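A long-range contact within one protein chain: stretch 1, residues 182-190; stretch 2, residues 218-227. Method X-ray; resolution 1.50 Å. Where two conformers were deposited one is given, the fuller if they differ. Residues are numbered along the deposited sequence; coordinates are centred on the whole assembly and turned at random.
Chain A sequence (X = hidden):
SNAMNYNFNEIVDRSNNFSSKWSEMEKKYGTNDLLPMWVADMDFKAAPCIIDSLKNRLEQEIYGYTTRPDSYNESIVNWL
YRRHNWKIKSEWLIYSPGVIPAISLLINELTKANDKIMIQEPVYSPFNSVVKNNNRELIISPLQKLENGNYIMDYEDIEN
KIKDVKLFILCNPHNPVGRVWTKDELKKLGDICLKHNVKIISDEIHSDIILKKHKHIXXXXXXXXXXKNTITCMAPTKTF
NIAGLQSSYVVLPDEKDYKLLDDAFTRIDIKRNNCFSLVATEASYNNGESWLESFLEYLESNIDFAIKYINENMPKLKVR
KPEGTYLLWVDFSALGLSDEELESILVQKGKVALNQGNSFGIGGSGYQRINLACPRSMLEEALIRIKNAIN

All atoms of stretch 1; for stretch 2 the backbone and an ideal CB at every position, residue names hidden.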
# COMPACT_ATOMS: atom_id res chain seq x y z
N THR A 182 -7.48 8.23 30.89
CA THR A 182 -8.72 7.80 31.53
C THR A 182 -9.93 8.46 30.83
O THR A 182 -9.78 9.42 30.06
CB THR A 182 -8.76 8.18 33.01
OG1 THR A 182 -8.80 9.62 33.07
CG2 THR A 182 -7.50 7.68 33.76
N LYS A 183 -11.09 7.88 31.04
CA LYS A 183 -12.31 8.44 30.46
C LYS A 183 -12.44 9.88 30.84
O LYS A 183 -12.75 10.71 29.99
CB LYS A 183 -13.50 7.64 30.92
CG LYS A 183 -14.81 8.20 30.40
CD LYS A 183 -15.95 7.55 31.15
CE LYS A 183 -16.26 6.22 30.50
NZ LYS A 183 -16.86 6.41 29.15
N ASP A 184 -12.19 10.20 32.10
CA ASP A 184 -12.31 11.61 32.49
C ASP A 184 -11.29 12.53 31.83
O ASP A 184 -11.58 13.72 31.50
CB ASP A 184 -12.27 11.78 34.01
CG ASP A 184 -13.55 11.29 34.72
OD1 ASP A 184 -14.57 11.02 34.06
OD2 ASP A 184 -13.52 11.27 35.98
N GLU A 185 -10.09 12.02 31.57
CA GLU A 185 -9.12 12.83 30.84
C GLU A 185 -9.56 13.06 29.39
O GLU A 185 -9.39 14.13 28.82
CB GLU A 185 -7.72 12.21 30.86
CG GLU A 185 -7.01 12.33 32.17
CD GLU A 185 -5.71 11.54 32.22
OE1 GLU A 185 -5.80 10.34 31.97
OE2 GLU A 185 -4.65 12.14 32.51
N LEU A 186 -10.14 12.04 28.79
CA LEU A 186 -10.61 12.12 27.42
C LEU A 186 -11.86 12.98 27.31
O LEU A 186 -11.99 13.79 26.36
CB LEU A 186 -10.90 10.73 26.89
CG LEU A 186 -9.65 9.86 26.75
CD1 LEU A 186 -10.09 8.42 26.54
CD2 LEU A 186 -8.79 10.37 25.60
N LYS A 187 -12.73 12.90 28.31
CA LYS A 187 -13.90 13.81 28.33
C LYS A 187 -13.49 15.24 28.39
O LYS A 187 -14.05 16.07 27.68
CB LYS A 187 -14.75 13.53 29.56
CG LYS A 187 -15.56 12.27 29.44
CD LYS A 187 -16.20 11.92 30.78
CE LYS A 187 -17.48 11.13 30.57
NZ LYS A 187 -18.43 11.45 31.67
N LYS A 188 -12.50 15.55 29.22
CA LYS A 188 -12.10 16.97 29.31
C LYS A 188 -11.56 17.47 27.98
O LYS A 188 -11.90 18.56 27.53
CB LYS A 188 -11.11 17.15 30.45
CG LYS A 188 -10.94 18.61 30.85
CD LYS A 188 -10.24 18.68 32.20
CE LYS A 188 -9.68 20.06 32.46
NZ LYS A 188 -10.76 20.98 32.87
N LEU A 189 -10.76 16.67 27.29
CA LEU A 189 -10.24 17.04 25.97
C LEU A 189 -11.36 17.17 24.95
O LEU A 189 -11.39 18.09 24.14
CB LEU A 189 -9.22 16.00 25.47
CG LEU A 189 -8.67 16.12 24.04
CD1 LEU A 189 -7.96 17.50 23.90
CD2 LEU A 189 -7.85 14.81 23.76
N GLY A 190 -12.25 16.18 24.91
CA GLY A 190 -13.23 16.14 23.85
C GLY A 190 -14.22 17.28 24.02
O GLY A 190 -14.74 17.77 23.04
N UNK A 218 -11.72 4.05 23.73
CA UNK A 218 -11.72 4.75 22.48
C UNK A 218 -12.39 6.10 22.73
O UNK A 218 -13.50 6.17 23.28
CB UNK A 218 -12.43 3.95 21.39
N UNK A 219 -11.78 7.15 22.22
CA UNK A 219 -12.37 8.44 22.40
C UNK A 219 -13.79 8.52 21.85
O UNK A 219 -14.70 9.12 22.45
CB UNK A 219 -11.49 9.50 21.74
N UNK A 220 -13.99 7.95 20.68
CA UNK A 220 -15.30 8.00 20.03
C UNK A 220 -16.37 7.20 20.76
O UNK A 220 -17.55 7.36 20.46
CB UNK A 220 -15.18 7.49 18.59
N UNK A 221 -15.98 6.35 21.72
CA UNK A 221 -16.89 5.44 22.41
C UNK A 221 -17.61 6.08 23.61
O UNK A 221 -18.50 5.49 24.21
CB UNK A 221 -16.11 4.21 22.88
N UNK A 222 -17.16 7.27 23.99
CA UNK A 222 -17.58 7.88 25.27
C UNK A 222 -19.02 8.42 25.25
O UNK A 222 -19.75 8.29 26.24
CB UNK A 222 -16.62 9.02 25.63
N UNK A 223 -19.42 8.95 24.11
CA UNK A 223 -20.76 9.50 23.92
C UNK A 223 -21.08 9.61 22.44
O UNK A 223 -20.19 9.60 21.58
CB UNK A 223 -20.89 10.87 24.59
N UNK A 224 -22.35 9.81 22.15
CA UNK A 224 -22.76 9.98 20.76
C UNK A 224 -22.18 11.25 20.17
O UNK A 224 -21.89 11.31 18.99
CB UNK A 224 -24.29 10.00 20.65
N UNK A 225 -22.05 12.28 20.99
CA UNK A 225 -21.54 13.54 20.54
C UNK A 225 -20.02 13.38 20.20
O UNK A 225 -19.50 13.93 19.21
CB UNK A 225 -21.77 14.61 21.61
N UNK A 226 -19.32 12.60 21.01
CA UNK A 226 -17.91 12.36 20.72
C UNK A 226 -17.75 11.48 19.49
O UNK A 226 -16.85 11.70 18.67
CB UNK A 226 -17.22 11.72 21.92
N UNK A 227 -18.62 10.49 19.35
CA UNK A 227 -18.65 9.63 18.16
C UNK A 227 -18.75 10.46 16.89
O UNK A 227 -18.09 10.17 15.91
CB UNK A 227 -19.82 8.65 18.24

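Position 218 has phi/psi of -63/134, an extended conformation, and its CA-to-CB bond points away from stretch 1, with nothing of that stretch within 5.5 Å of the ideal CB. Stretch 1 therefore selects little here; the phi near -63° admits proline among many others. The residue is Pro218, whose ring stays clear of the helix.

At position 219 (phi/psi -57/-43) the CB points sideways, 4.8 Å from Leu186 CD2. A short side chain would barely reach the helix, whereas a long, flexible, apolar one could bend toward the surface formed by Leu186, Leu189 and Gly190; methionine suits best, and leucine would reach less far. The residue is Met219. With chi1 171° (t) and chi2 64° (p), its end comes nearer than its CB direction suggests: Met219 CE lies 3.7 Å from Leu189 CD2 and 3.9 Å from Leu186 CD2, both apolar contacts, and also 3.5 Å from Leu186 O. Leu186 O already accepts a hydrogen bond from Gly190 N at 2.8 Å, so the methyl packs against an acceptor engaged within its own helix.

Positions 220 and 221 have helical angles but offer stretch 1 no contact. At 220 the CB is out of reach, leaving size unconstrained by the helix; the residue is Ala220. At 221 the CB points sideways with open space before it, and the carbonyl of Pro218 is available to a short polar side chain. Ser221 uses it: Ser221 OG donates to Pro218 O at 2.7 Å.

Position 222 is the clearest case. Its CB points toward stretch 1, and the ideal CB lies 4.4 Å from Lys183 NZ and 5.1 Å from Lys187 CG. The aliphatic parts of the lysines and Leu186 favour a branched apolar residue, although the nearby ammonium would also tolerate an acidic one. The deposited Ile222 (chi1 -65°, m; chi2 173°, t) takes the apolar option: Ile222 CD1 reaches Leu186 CB at 3.6 Å, while Ile222 CG2 lies 3.9 Å from Lys187 CG and 4.0 Å from Lys183 NZ. It has the largest covered area in stretch 2.

Position 223, with phi/psi -161/166, immediately precedes a helix, where serine, threonine, aspartate or asparagine could cap a free backbone NH. Ser223 does so, its OG accepting from the backbone N of residue 226 at 3.0 Å. Positions 224 and 225 lie in the helix with CBs out of reach, so stretch 1 leaves them open; they are Lys224 and Glu225.

At 226 the CB points toward stretch 1, yet nothing there lies within 5.5 Å of its ideal position. Only a large side chain would cross the gap, to a spot where Gly190 presents no side chain; an aromatic or methionine would fit. Phe226 fills it, Phe226 CZ lying 3.6 Å from Gly190 CA. An ideal CB on Gly190 would stand 2.5 Å from Phe226 CZ, a clash. Lys187 O meets the ring edge, 3.7 Å from Phe226 CZ.

Position 227 is helical and out of reach; its residue is Glu227.

Stretch 2 (218-227) PMASISKEFE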
# COMPACT_ATOMS: atom_id res chain seq x y z
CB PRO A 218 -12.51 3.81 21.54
CG PRO A 218 -12.40 2.47 22.23
CD PRO A 218 -12.39 2.76 23.66
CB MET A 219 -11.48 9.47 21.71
CG MET A 219 -12.04 10.88 21.61
SD MET A 219 -12.35 11.77 23.17
CE MET A 219 -10.85 12.76 23.24
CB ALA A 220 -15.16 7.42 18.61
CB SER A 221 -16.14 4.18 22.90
OG SER A 221 -15.36 4.43 24.06
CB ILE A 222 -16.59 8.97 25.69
CG1 ILE A 222 -15.25 8.30 25.98
CG2 ILE A 222 -17.09 9.76 26.93
CD1 ILE A 222 -14.14 9.31 26.24
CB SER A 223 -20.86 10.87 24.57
OG SER A 223 -20.16 11.88 23.84
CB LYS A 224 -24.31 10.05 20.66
CG LYS A 224 -24.96 8.70 20.93
CD LYS A 224 -24.58 7.63 19.91
CE LYS A 224 -25.31 6.31 20.20
NZ LYS A 224 -25.81 5.69 18.93
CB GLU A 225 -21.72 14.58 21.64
CG GLU A 225 -23.19 14.94 22.01
CD GLU A 225 -24.06 13.80 22.62
OE1 GLU A 225 -23.56 12.94 23.40
OE2 GLU A 225 -25.30 13.81 22.32
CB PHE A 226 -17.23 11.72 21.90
CG PHE A 226 -16.81 12.65 23.00
CD1 PHE A 226 -17.43 13.87 23.24
CD2 PHE A 226 -15.81 12.23 23.86
CE1 PHE A 226 -17.02 14.65 24.29
CE2 PHE A 226 -15.39 13.03 24.90
CZ PHE A 226 -16.01 14.23 25.14
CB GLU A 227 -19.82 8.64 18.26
CG GLU A 227 -20.08 7.79 17.03
CD GLU A 227 -21.31 6.92 17.18
OE1 GLU A 227 -21.18 5.92 17.93
OE2 GLU A 227 -22.38 7.23 16.57
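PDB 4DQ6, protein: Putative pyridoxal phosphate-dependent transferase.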